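Local coordinates for protein pyrrolidone-carboxylate peptidase (Pyrococcus furiosus, PDB 1X10) that removes N-terminal pyroglutamyl (5-oxoproline) groups from polypeptides as a cysteine peptidase of family C15, working as a homotetramer, at residues I78-V83 with P116-M121; E9-E14 with L41-G46. The protein carries 3 engineered substitutions. All coordinates share one frame; numbering follows the deposited sequence.

Contact 1 of 2, residues I78-V83 with P116-M121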
loop_
_atom_site.group_PDB
_atom_site.type_symbol
_atom_site.label_atom_id
_atom_site.label_comp_id
_atom_site.label_asym_id
_atom_site.label_seq_id
_atom_site.Cartn_x
_atom_site.Cartn_y
_atom_site.Cartn_z
ATOM N N ILE A 78 15.719 -9.805 4.723
ATOM C CA ILE A 78 16.914 -10.100 5.504
ATOM C C ILE A 78 17.344 -8.803 6.180
ATOM O O ILE A 78 17.637 -7.811 5.509
ATOM C CB ILE A 78 18.027 -10.622 4.581
ATOM C CG1 ILE A 78 17.490 -11.809 3.765
ATOM C CG2 ILE A 78 19.233 -11.049 5.407
ATOM C CD1 ILE A 78 18.281 -12.109 2.488
ATOM N N GLU A 79 17.362 -8.815 7.511
ATOM C CA GLU A 79 17.707 -7.635 8.295
ATOM C C GLU A 79 19.188 -7.268 8.263
ATOM O O GLU A 79 20.066 -8.081 8.553
ATOM C CB GLU A 79 17.244 -7.821 9.745
ATOM C CG GLU A 79 15.751 -8.126 9.885
ATOM C CD GLU A 79 14.863 -7.005 9.357
ATOM O OE1 GLU A 79 13.651 -7.249 9.148
ATOM O OE2 GLU A 79 15.369 -5.878 9.157
ATOM N N ARG A 80 19.448 -6.019 7.912
ATOM C CA ARG A 80 20.807 -5.514 7.825
ATOM C C ARG A 80 21.353 -5.052 9.167
ATOM O O ARG A 80 22.543 -5.209 9.452
ATOM C CB ARG A 80 20.848 -4.340 6.847
ATOM C CG ARG A 80 22.220 -3.722 6.636
ATOM C CD ARG A 80 22.141 -2.634 5.571
ATOM N NE ARG A 80 23.077 -2.901 4.484
ATOM C CZ ARG A 80 22.758 -2.892 3.198
ATOM N NH1 ARG A 80 21.518 -2.628 2.817
ATOM N NH2 ARG A 80 23.686 -3.149 2.294
ATOM N N ILE A 81 20.474 -4.510 10.002
ATOM C CA ILE A 81 20.918 -3.955 11.273
ATOM C C ILE A 81 19.985 -4.136 12.476
ATOM O O ILE A 81 18.755 -4.105 12.348
ATOM C CB ILE A 81 21.189 -2.448 11.072
ATOM C CG1 ILE A 81 21.838 -1.830 12.311
ATOM C CG2 ILE A 81 19.884 -1.737 10.755
ATOM C CD1 ILE A 81 22.188 -0.359 12.115
ATOM N N ALA A 82 20.599 -4.325 13.640
ATOM C CA ALA A 82 19.890 -4.474 14.910
ATOM C C ALA A 82 20.179 -3.199 15.708
ATOM O O ALA A 82 21.329 -2.774 15.814
ATOM C CB ALA A 82 20.406 -5.701 15.671
ATOM N N VAL A 83 19.138 -2.601 16.274
ATOM C CA VAL A 83 19.290 -1.356 17.019
ATOM C C VAL A 83 19.090 -1.505 18.528
ATOM O O VAL A 83 18.183 -2.199 18.984
ATOM C CB VAL A 83 18.317 -0.311 16.479
ATOM C CG1 VAL A 83 18.646 -0.001 15.015
ATOM C CG2 VAL A 83 16.921 -0.846 16.564
ATOM N N PRO A 116 25.905 -13.453 5.609
ATOM C CA PRO A 116 26.268 -12.920 4.293
ATOM C C PRO A 116 24.946 -12.564 3.607
ATOM O O PRO A 116 24.495 -13.256 2.696
ATOM C CB PRO A 116 26.986 -14.097 3.639
ATOM C CG PRO A 116 26.228 -15.287 4.200
ATOM C CD PRO A 116 26.066 -14.918 5.662
ATOM N N ILE A 117 24.332 -11.473 4.063
ATOM C CA ILE A 117 23.028 -11.060 3.557
ATOM C C ILE A 117 22.884 -10.871 2.054
ATOM O O ILE A 117 21.866 -11.266 1.487
ATOM C CB ILE A 117 22.512 -9.794 4.292
ATOM C CG1 ILE A 117 23.366 -8.575 3.953
ATOM C CG2 ILE A 117 22.534 -10.035 5.803
ATOM C CD1 ILE A 117 22.843 -7.285 4.606
ATOM N N LYS A 118 23.877 -10.280 1.397
ATOM C CA LYS A 118 23.776 -10.092 -0.049
ATOM C C LYS A 118 23.831 -11.429 -0.796
ATOM O O LYS A 118 23.103 -11.628 -1.768
ATOM C CB LYS A 118 24.876 -9.149 -0.554
ATOM C CG LYS A 118 24.655 -7.675 -0.183
ATOM C CD LYS A 118 23.310 -7.165 -0.720
ATOM C CE LYS A 118 23.026 -5.710 -0.334
ATOM N NZ LYS A 118 23.913 -4.731 -1.023
ATOM N N LYS A 119 24.687 -12.344 -0.346
ATOM C CA LYS A 119 24.782 -13.653 -0.988
ATOM C C LYS A 119 23.496 -14.449 -0.766
ATOM O O LYS A 119 23.042 -15.178 -1.651
ATOM C CB LYS A 119 25.977 -14.437 -0.445
ATOM C CG LYS A 119 27.324 -13.887 -0.883
ATOM C CD LYS A 119 28.454 -14.779 -0.414
ATOM C CE LYS A 119 29.796 -14.299 -0.949
ATOM N NZ LYS A 119 30.916 -15.154 -0.467
ATOM N N ILE A 120 22.914 -14.317 0.421
ATOM C CA ILE A 120 21.673 -15.012 0.728
ATOM C C ILE A 120 20.573 -14.489 -0.201
ATOM O O ILE A 120 19.849 -15.268 -0.817
ATOM C CB ILE A 120 21.270 -14.792 2.209
ATOM C CG1 ILE A 120 22.260 -15.523 3.118
ATOM C CG2 ILE A 120 19.853 -15.281 2.453
ATOM C CD1 ILE A 120 22.054 -15.260 4.601
ATOM N N MET A 121 20.460 -13.169 -0.314
ATOM C CA MET A 121 19.442 -12.578 -1.176
ATOM C C MET A 121 19.615 -13.057 -2.617
ATOM O O MET A 121 18.643 -13.373 -3.305
ATOM C CB MET A 121 19.523 -11.047 -1.126
ATOM C CG MET A 121 18.548 -10.347 -2.077
ATOM S SD MET A 121 18.474 -8.531 -1.900
ATOM C CE MET A 121 19.909 -8.037 -2.882
#
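Ile78 drives its side chain into the first turn of the helix that starts at Ile117, and this apolar packing makes up most of the contact. Its CG2 methyl meets CG2 of Ile117 at 3.5 Å, tight for two methyl groups, as the two side chains run past each other in opposite directions. The other branch runs farther along the helix: with CG1 anti to the carbonyl carbon (chi1 -54°) and the chain extended beyond it, CD1 of Ile78 reaches CG2 of Ile120 at 3.5 Å and lies 4.0 Å from CB of Met121. Ile117 also turns its CD1 to the aliphatic part of Arg80, 4.1 Å from CG, the two side chains crossing at about a right angle. This is strand-on-helix packing of an alpha/beta fold: the helix 117-126 lies against the strand 76-83 on one side of the sheet, while Glu79, the active-site glutamate, points away from the helix; its OE1 forms a salt bridge to Arg73 and a hydrogen bond to active-site His166, and OE2 a hydrogen bond to Ser134. The charged ends meet differently. NZ of Lys118 approaches the edge of the Arg80 guanidinium, 3.7 Å from NH2, a like-charge pair whose repulsion is probably offset because Asp100 of the second subunit forms salt bridges to both groups, and Asp87 of that subunit adds another to Arg80.

Contact 2 of 2, residues E9-E14 with L41-G46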
loop_
_atom_site.group_PDB
_atom_site.type_symbol
_atom_site.label_atom_id
_atom_site.label_comp_id
_atom_site.label_asym_id
_atom_site.label_seq_id
_atom_site.Cartn_x
_atom_site.Cartn_y
_atom_site.Cartn_z
ATOM N N GLU A 9 6.546 -17.563 19.024
ATOM C CA GLU A 9 5.214 -18.085 19.299
ATOM C C GLU A 9 4.209 -17.079 18.728
ATOM O O GLU A 9 4.586 -15.984 18.306
ATOM C CB GLU A 9 5.009 -18.205 20.813
ATOM C CG GLU A 9 5.161 -16.866 21.539
ATOM C CD GLU A 9 4.960 -16.969 23.046
ATOM O OE1 GLU A 9 4.842 -18.102 23.555
ATOM O OE2 GLU A 9 4.929 -15.912 23.717
ATOM N N PRO A 10 2.914 -17.439 18.704
ATOM C CA PRO A 10 1.910 -16.515 18.175
ATOM C C PRO A 10 1.862 -15.250 19.030
ATOM O O PRO A 10 2.201 -15.280 20.212
ATOM C CB PRO A 10 0.610 -17.319 18.274
ATOM C CG PRO A 10 1.079 -18.745 18.159
ATOM C CD PRO A 10 2.308 -18.742 19.033
ATOM N N PHE A 11 1.443 -14.140 18.434
ATOM C CA PHE A 11 1.352 -12.883 19.165
ATOM C C PHE A 11 0.387 -11.928 18.466
ATOM O O PHE A 11 -0.034 -12.170 17.334
ATOM C CB PHE A 11 2.737 -12.236 19.261
ATOM C CG PHE A 11 3.239 -11.680 17.954
ATOM C CD1 PHE A 11 3.053 -10.338 17.638
ATOM C CD2 PHE A 11 3.863 -12.508 17.024
ATOM C CE1 PHE A 11 3.481 -9.826 16.412
ATOM C CE2 PHE A 11 4.295 -12.010 15.797
ATOM C CZ PHE A 11 4.104 -10.669 15.488
ATOM N N GLY A 12 0.036 -10.846 19.153
ATOM C CA GLY A 12 -0.855 -9.852 18.583
ATOM C C GLY A 12 -2.228 -10.332 18.153
ATOM O O GLY A 12 -2.834 -9.747 17.256
ATOM N N GLY A 13 -2.728 -11.390 18.782
ATOM C CA GLY A 13 -4.041 -11.895 18.426
ATOM C C GLY A 13 -4.033 -12.994 17.379
ATOM O O GLY A 13 -5.041 -13.678 17.184
ATOM N N GLU A 14 -2.907 -13.167 16.693
ATOM C CA GLU A 14 -2.809 -14.209 15.676
ATOM C C GLU A 14 -2.899 -15.579 16.327
ATOM O O GLU A 14 -2.400 -15.779 17.432
ATOM C CB GLU A 14 -1.483 -14.105 14.919
ATOM C CG GLU A 14 -1.386 -12.934 13.960
ATOM C CD GLU A 14 -2.507 -12.922 12.935
ATOM O OE1 GLU A 14 -2.872 -14.003 12.421
ATOM O OE2 GLU A 14 -3.017 -11.826 12.634
ATOM N N LEU A 41 10.919 -19.056 20.593
ATOM C CA LEU A 41 11.067 -18.032 21.625
ATOM C C LEU A 41 9.735 -17.374 21.954
ATOM O O LEU A 41 8.865 -17.247 21.091
ATOM C CB LEU A 41 12.042 -16.954 21.157
ATOM C CG LEU A 41 13.456 -17.430 20.833
ATOM C CD1 LEU A 41 14.271 -16.263 20.262
ATOM C CD2 LEU A 41 14.107 -17.976 22.098
ATOM N N PRO A 42 9.554 -16.950 23.213
ATOM C CA PRO A 42 8.300 -16.300 23.595
ATOM C C PRO A 42 8.333 -14.853 23.107
ATOM O O PRO A 42 9.408 -14.267 22.989
ATOM C CB PRO A 42 8.323 -16.390 25.118
ATOM C CG PRO A 42 9.791 -16.215 25.421
ATOM C CD PRO A 42 10.443 -17.114 24.379
ATOM N N VAL A 43 7.171 -14.290 22.794
ATOM C CA VAL A 43 7.113 -12.903 22.348
ATOM C C VAL A 43 6.870 -12.098 23.624
ATOM O O VAL A 43 5.802 -11.521 23.838
ATOM C CB VAL A 43 5.965 -12.683 21.335
ATOM C CG1 VAL A 43 5.937 -11.226 20.880
ATOM C CG2 VAL A 43 6.171 -13.590 20.117
ATOM N N VAL A 44 7.897 -12.077 24.469
ATOM C CA VAL A 44 7.841 -11.408 25.761
ATOM C C VAL A 44 9.201 -10.814 26.099
ATOM O O VAL A 44 10.197 -11.526 26.127
ATOM C CB VAL A 44 7.481 -12.423 26.869
ATOM C CG1 VAL A 44 7.427 -11.720 28.229
ATOM C CG2 VAL A 44 6.156 -13.112 26.538
ATOM N N PHE A 45 9.247 -9.511 26.357
ATOM C CA PHE A 45 10.511 -8.881 26.706
ATOM C C PHE A 45 11.009 -9.473 28.025
ATOM O O PHE A 45 10.215 -9.784 28.909
ATOM C CB PHE A 45 10.343 -7.368 26.853
ATOM C CG PHE A 45 10.021 -6.663 25.566
ATOM C CD1 PHE A 45 8.736 -6.188 25.314
ATOM C CD2 PHE A 45 11.009 -6.463 24.608
ATOM C CE1 PHE A 45 8.444 -5.517 24.123
ATOM C CE2 PHE A 45 10.731 -5.796 23.418
ATOM C CZ PHE A 45 9.443 -5.320 23.174
ATOM N N GLY A 46 12.325 -9.614 28.150
ATOM C CA GLY A 46 12.897 -10.180 29.359
ATOM C C GLY A 46 12.973 -11.692 29.249
ATOM O O GLY A 46 14.057 -12.262 29.128
#
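Glu9 reaches across to the 41-46 loop with its carboxylate, and its own backbone amide joins the same loop. Its CG sits between the backbone N and the carbonyl carbon (chi1 59°), and from there the extended chain carries OE2 to the amide of Val43, an N-to-OE2 bond of 2.9 Å. That N-H comes from above the carboxylate plane, 44° out of it. The carboxylate lies alongside CA and CB of Pro42, with OE2 3.4 Å from CA of Pro42. Glu9 N also donates to Leu41 O at 3.1 Å, arriving nearly along the C=O axis, so backbone and side chain of one residue hold the carbonyl before Pro42 and the amide after it.

Val43 points at the 9-14 loop and uses both its methyls there. CG2, anti to the carbonyl carbon, nestles against Glu9, 3.7 Å from CG and 3.4 Å from the main-chain O, and also borders Phe11. CG1 touches Phe11 at CB, 3.7 Å away, approaching the ring obliquely. The Phe11 ring itself leads away from the loop, and Glu9 O lies in its plane, at the edge. An alanine at Glu9 would probably leave the Val43 amide without this acceptor and open a gap beside Pro42 and the valine methyl.

The polypeptide turns sharply on both sides: Val43 is the centre of an inverse gamma turn, and Phe11 to Glu14 form a type I' beta turn with glycines at its middle positions. The two loops follow the adjacent parallel strands 2-8 and 34-41, and each leads on to a helix, as is characteristic of the C-terminal ends of parallel strands in an alpha/beta fold, here with Phe11 about 7 Å, side chain to side chain, from the active-site position Ser142, an engineered residue.

How the contacts relate
Contact 1 and contact 2 sit on opposite sides of the chain's centre, their own centres about 23 Å apart, and share no strand or helix. Both are partly buried. Contact 1 joins regular elements, strand and helix, by hydrocarbon packing, with charges gathered at one end where a second subunit answers them. Contact 2 joins two irregular loops beyond parallel strands, and two hydrogen bonds to main-chain groups cross it; no other chain of the assembly touches it. Each comes near the active site by a different route: contact 1 carries the active-site Glu79 on its strand, whereas contact 2 brings Phe11 into the neighbourhood.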